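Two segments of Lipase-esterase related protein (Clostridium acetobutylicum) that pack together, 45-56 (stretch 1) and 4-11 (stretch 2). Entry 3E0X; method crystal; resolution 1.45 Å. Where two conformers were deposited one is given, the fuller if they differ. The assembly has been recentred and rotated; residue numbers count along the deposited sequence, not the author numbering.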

# COMPACT_ATOMS: atom_id res chain seq x y z
N ILE A 45 2.72 -0.06 -13.04
CA ILE A 45 3.58 1.06 -12.67
C ILE A 45 3.78 0.96 -11.17
O ILE A 45 2.81 0.99 -10.42
CB ILE A 45 2.93 2.43 -13.06
CG1 ILE A 45 2.63 2.49 -14.57
CG2 ILE A 45 3.85 3.56 -12.69
CD1 ILE A 45 1.67 3.65 -15.00
N LEU A 46 5.02 0.80 -10.74
CA LEU A 46 5.31 0.63 -9.31
C LEU A 46 6.09 1.84 -8.85
O LEU A 46 7.16 2.10 -9.36
CB LEU A 46 6.07 -0.68 -9.04
CG LEU A 46 5.21 -1.85 -9.57
CD1 LEU A 46 5.71 -2.30 -10.92
CD2 LEU A 46 5.09 -3.01 -8.58
N LEU A 47 5.54 2.60 -7.91
CA LEU A 47 6.06 3.88 -7.44
C LEU A 47 6.98 3.73 -6.23
O LEU A 47 6.65 2.93 -5.35
CB LEU A 47 4.84 4.71 -7.00
CG LEU A 47 4.80 6.22 -7.11
CD1 LEU A 47 5.30 6.65 -8.48
CD2 LEU A 47 3.38 6.75 -6.85
N ASP A 48 8.05 4.50 -6.14
CA ASP A 48 8.73 4.69 -4.86
C ASP A 48 8.23 6.00 -4.25
O ASP A 48 8.34 7.09 -4.87
CB ASP A 48 10.26 4.76 -5.03
CG ASP A 48 10.94 3.38 -5.07
OD1 ASP A 48 10.42 2.41 -4.46
OD2 ASP A 48 12.03 3.29 -5.67
N LEU A 49 7.68 5.93 -3.05
CA LEU A 49 7.26 7.16 -2.37
C LEU A 49 8.48 8.00 -2.02
O LEU A 49 9.58 7.48 -1.86
CB LEU A 49 6.46 6.84 -1.09
CG LEU A 49 5.13 6.09 -1.29
CD1 LEU A 49 4.57 5.61 0.05
CD2 LEU A 49 4.16 7.02 -2.05
N LYS A 50 8.29 9.30 -1.87
CA LYS A 50 9.40 10.21 -1.59
C LYS A 50 10.17 9.72 -0.37
O LYS A 50 9.60 9.35 0.66
CB LYS A 50 8.84 11.62 -1.38
CG LYS A 50 9.86 12.76 -1.17
CD LYS A 50 9.11 14.14 -1.25
CE LYS A 50 9.92 15.29 -0.75
NZ LYS A 50 9.69 15.58 0.66
N GLY A 51 11.49 9.71 -0.52
CA GLY A 51 12.38 9.26 0.54
C GLY A 51 12.57 7.76 0.66
O GLY A 51 13.29 7.30 1.55
N HIS A 52 11.89 6.99 -0.19
CA HIS A 52 11.98 5.54 -0.18
C HIS A 52 12.59 5.08 -1.50
O HIS A 52 12.40 5.75 -2.53
CB HIS A 52 10.60 4.91 -0.07
CG HIS A 52 9.85 5.29 1.19
ND1 HIS A 52 9.35 6.56 1.42
CD2 HIS A 52 9.48 4.55 2.26
CE1 HIS A 52 8.72 6.58 2.58
NE2 HIS A 52 8.78 5.38 3.12
N GLY A 53 13.28 3.93 -1.49
CA GLY A 53 13.87 3.40 -2.72
C GLY A 53 14.69 4.47 -3.42
O GLY A 53 15.52 5.12 -2.81
N GLU A 54 14.40 4.70 -4.71
CA GLU A 54 15.19 5.63 -5.50
C GLU A 54 14.57 7.00 -5.62
O GLU A 54 15.07 7.87 -6.37
CB GLU A 54 15.49 5.05 -6.88
CG GLU A 54 16.44 3.89 -6.82
CD GLU A 54 16.85 3.39 -8.18
OE1 GLU A 54 16.74 2.17 -8.41
OE2 GLU A 54 17.27 4.22 -9.02
N SER A 55 13.50 7.24 -4.87
CA SER A 55 12.90 8.58 -4.87
C SER A 55 13.56 9.43 -3.80
O SER A 55 13.37 9.20 -2.61
CB SER A 55 11.40 8.50 -4.62
OG SER A 55 10.72 7.99 -5.74
N LYS A 56 14.36 10.39 -4.23
CA LYS A 56 15.13 11.20 -3.28
C LYS A 56 14.24 12.19 -2.54
O LYS A 56 13.21 12.65 -3.06
CB LYS A 56 16.26 11.96 -3.99
CG LYS A 56 17.39 11.08 -4.47
CD LYS A 56 18.48 11.89 -5.17
CE LYS A 56 18.61 11.54 -6.64
NZ LYS A 56 19.34 10.25 -6.83
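Stretch 2, residues 4-11: MLHYVHVG

Stretch 2 runs antiparallel to the start of stretch 1. The extended segment containing Val 8 lies beside the strand entering stretch 1 at Ile 45, with 164° between their N-to-C directions and a closest axial approach of 4.6 Å. Ile 45 pairs with His 9, Leu 46 with Val 8 and Leu 47 with Tyr 7, at CA-CA separations of 4.7, 5.1 and 4.3 Å. The central pair is the hydrogen-bonded one: Leu 46 N donates to Val 8 O (2.8 Å) and Val 8 N to Leu 46 O (2.9 Å). Two residues further on, Asp 48 N donates an almost linear hydrogen bond to His 6 O (2.9 Å). Beyond it, stretch 1 folds through a type II turn from Leu 49 to His 52 and a type II' turn from His 52 to Ser 55, which returns Ser 55 to the beginning of stretch 2. There Ser 55 OG accepts a hydrogen bond from His 6 N (2.9 Å) and donates one to Asp 48 O (2.7 Å).

The side chains of Ile 45, Leu 47, Tyr 7 and His 9 share one face of the sheet. Ile 45 CG2 lies 3.8 Å from Tyr 7 CD1. Leu 46 and Val 8 occupy the other face; Leu 46 CD1 lies 3.7 Å from Val 10 CG2. Leu 5 points toward stretch 1: its CB is 3.8 Å from Leu 47 CD1, while its CD2 approaches Asp 48 O and Lys 50 N, both at 3.5 Å. The His 6 ring packs beneath Glu 54, whose CB stands 3.7 Å from the ring centroid in a CH-pi contact. At the ring edge, Asp 48 OD2 lies 3.0 Å from His 6 CD2; the same carboxylate oxygen accepts a hydrogen bond from Glu 54 N (2.9 Å).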

# COMPACT_ATOMS: atom_id res chain seq x y z
N MSE A 4 9.51 14.24 -10.51
CA MSE A 4 8.58 13.13 -10.39
C MSE A 4 9.18 12.03 -9.52
O MSE A 4 10.41 11.83 -9.48
CB MSE A 4 8.16 12.56 -11.76
CG MSE A 4 7.30 13.49 -12.66
SE MSE A 4 5.48 13.86 -12.06
CE MSE A 4 5.91 15.56 -11.24
N LEU A 5 8.31 11.31 -8.84
CA LEU A 5 8.73 10.13 -8.12
C LEU A 5 9.34 9.09 -9.07
O LEU A 5 8.95 8.98 -10.24
CB LEU A 5 7.52 9.54 -7.40
CG LEU A 5 6.88 10.42 -6.34
CD1 LEU A 5 5.55 9.82 -5.95
CD2 LEU A 5 7.84 10.55 -5.14
N HIS A 6 10.29 8.33 -8.55
CA HIS A 6 10.85 7.20 -9.28
C HIS A 6 9.79 6.11 -9.40
O HIS A 6 8.99 5.91 -8.48
CB HIS A 6 12.04 6.64 -8.50
CG HIS A 6 12.54 5.32 -9.01
ND1 HIS A 6 13.26 5.19 -10.18
CD2 HIS A 6 12.42 4.07 -8.51
CE1 HIS A 6 13.56 3.92 -10.38
NE2 HIS A 6 13.07 3.21 -9.37
N TYR A 7 9.78 5.41 -10.51
CA TYR A 7 8.89 4.28 -10.67
C TYR A 7 9.56 3.26 -11.59
O TYR A 7 10.52 3.57 -12.32
CB TYR A 7 7.55 4.70 -11.28
CG TYR A 7 7.65 5.16 -12.71
CD1 TYR A 7 7.44 4.28 -13.77
CD2 TYR A 7 7.98 6.48 -13.00
CE1 TYR A 7 7.56 4.71 -15.11
CE2 TYR A 7 8.08 6.92 -14.32
CZ TYR A 7 7.87 6.03 -15.37
OH TYR A 7 7.99 6.48 -16.68
N VAL A 8 9.01 2.06 -11.54
CA VAL A 8 9.37 0.95 -12.43
C VAL A 8 8.13 0.60 -13.28
O VAL A 8 7.01 0.54 -12.73
CB VAL A 8 9.83 -0.28 -11.60
CG1 VAL A 8 9.98 -1.51 -12.48
CG2 VAL A 8 11.17 0.01 -10.92
N HIS A 9 8.34 0.32 -14.55
CA HIS A 9 7.26 0.10 -15.50
C HIS A 9 7.42 -1.29 -16.11
O HIS A 9 8.42 -1.55 -16.81
CB HIS A 9 7.39 1.18 -16.56
CG HIS A 9 6.18 1.36 -17.41
ND1 HIS A 9 6.18 2.18 -18.52
CD2 HIS A 9 4.93 0.84 -17.32
CE1 HIS A 9 4.98 2.14 -19.08
NE2 HIS A 9 4.20 1.35 -18.37
N VAL A 10 6.48 -2.18 -15.82
CA VAL A 10 6.56 -3.58 -16.25
C VAL A 10 5.20 -4.08 -16.74
O VAL A 10 4.20 -3.35 -16.70
CB VAL A 10 7.07 -4.51 -15.13
CG1 VAL A 10 8.48 -4.12 -14.78
CG2 VAL A 10 6.16 -4.43 -13.90
N GLY A 11 5.16 -5.34 -17.18
CA GLY A 11 3.92 -5.92 -17.66
C GLY A 11 3.60 -5.57 -19.11
O GLY A 11 4.48 -5.24 -19.90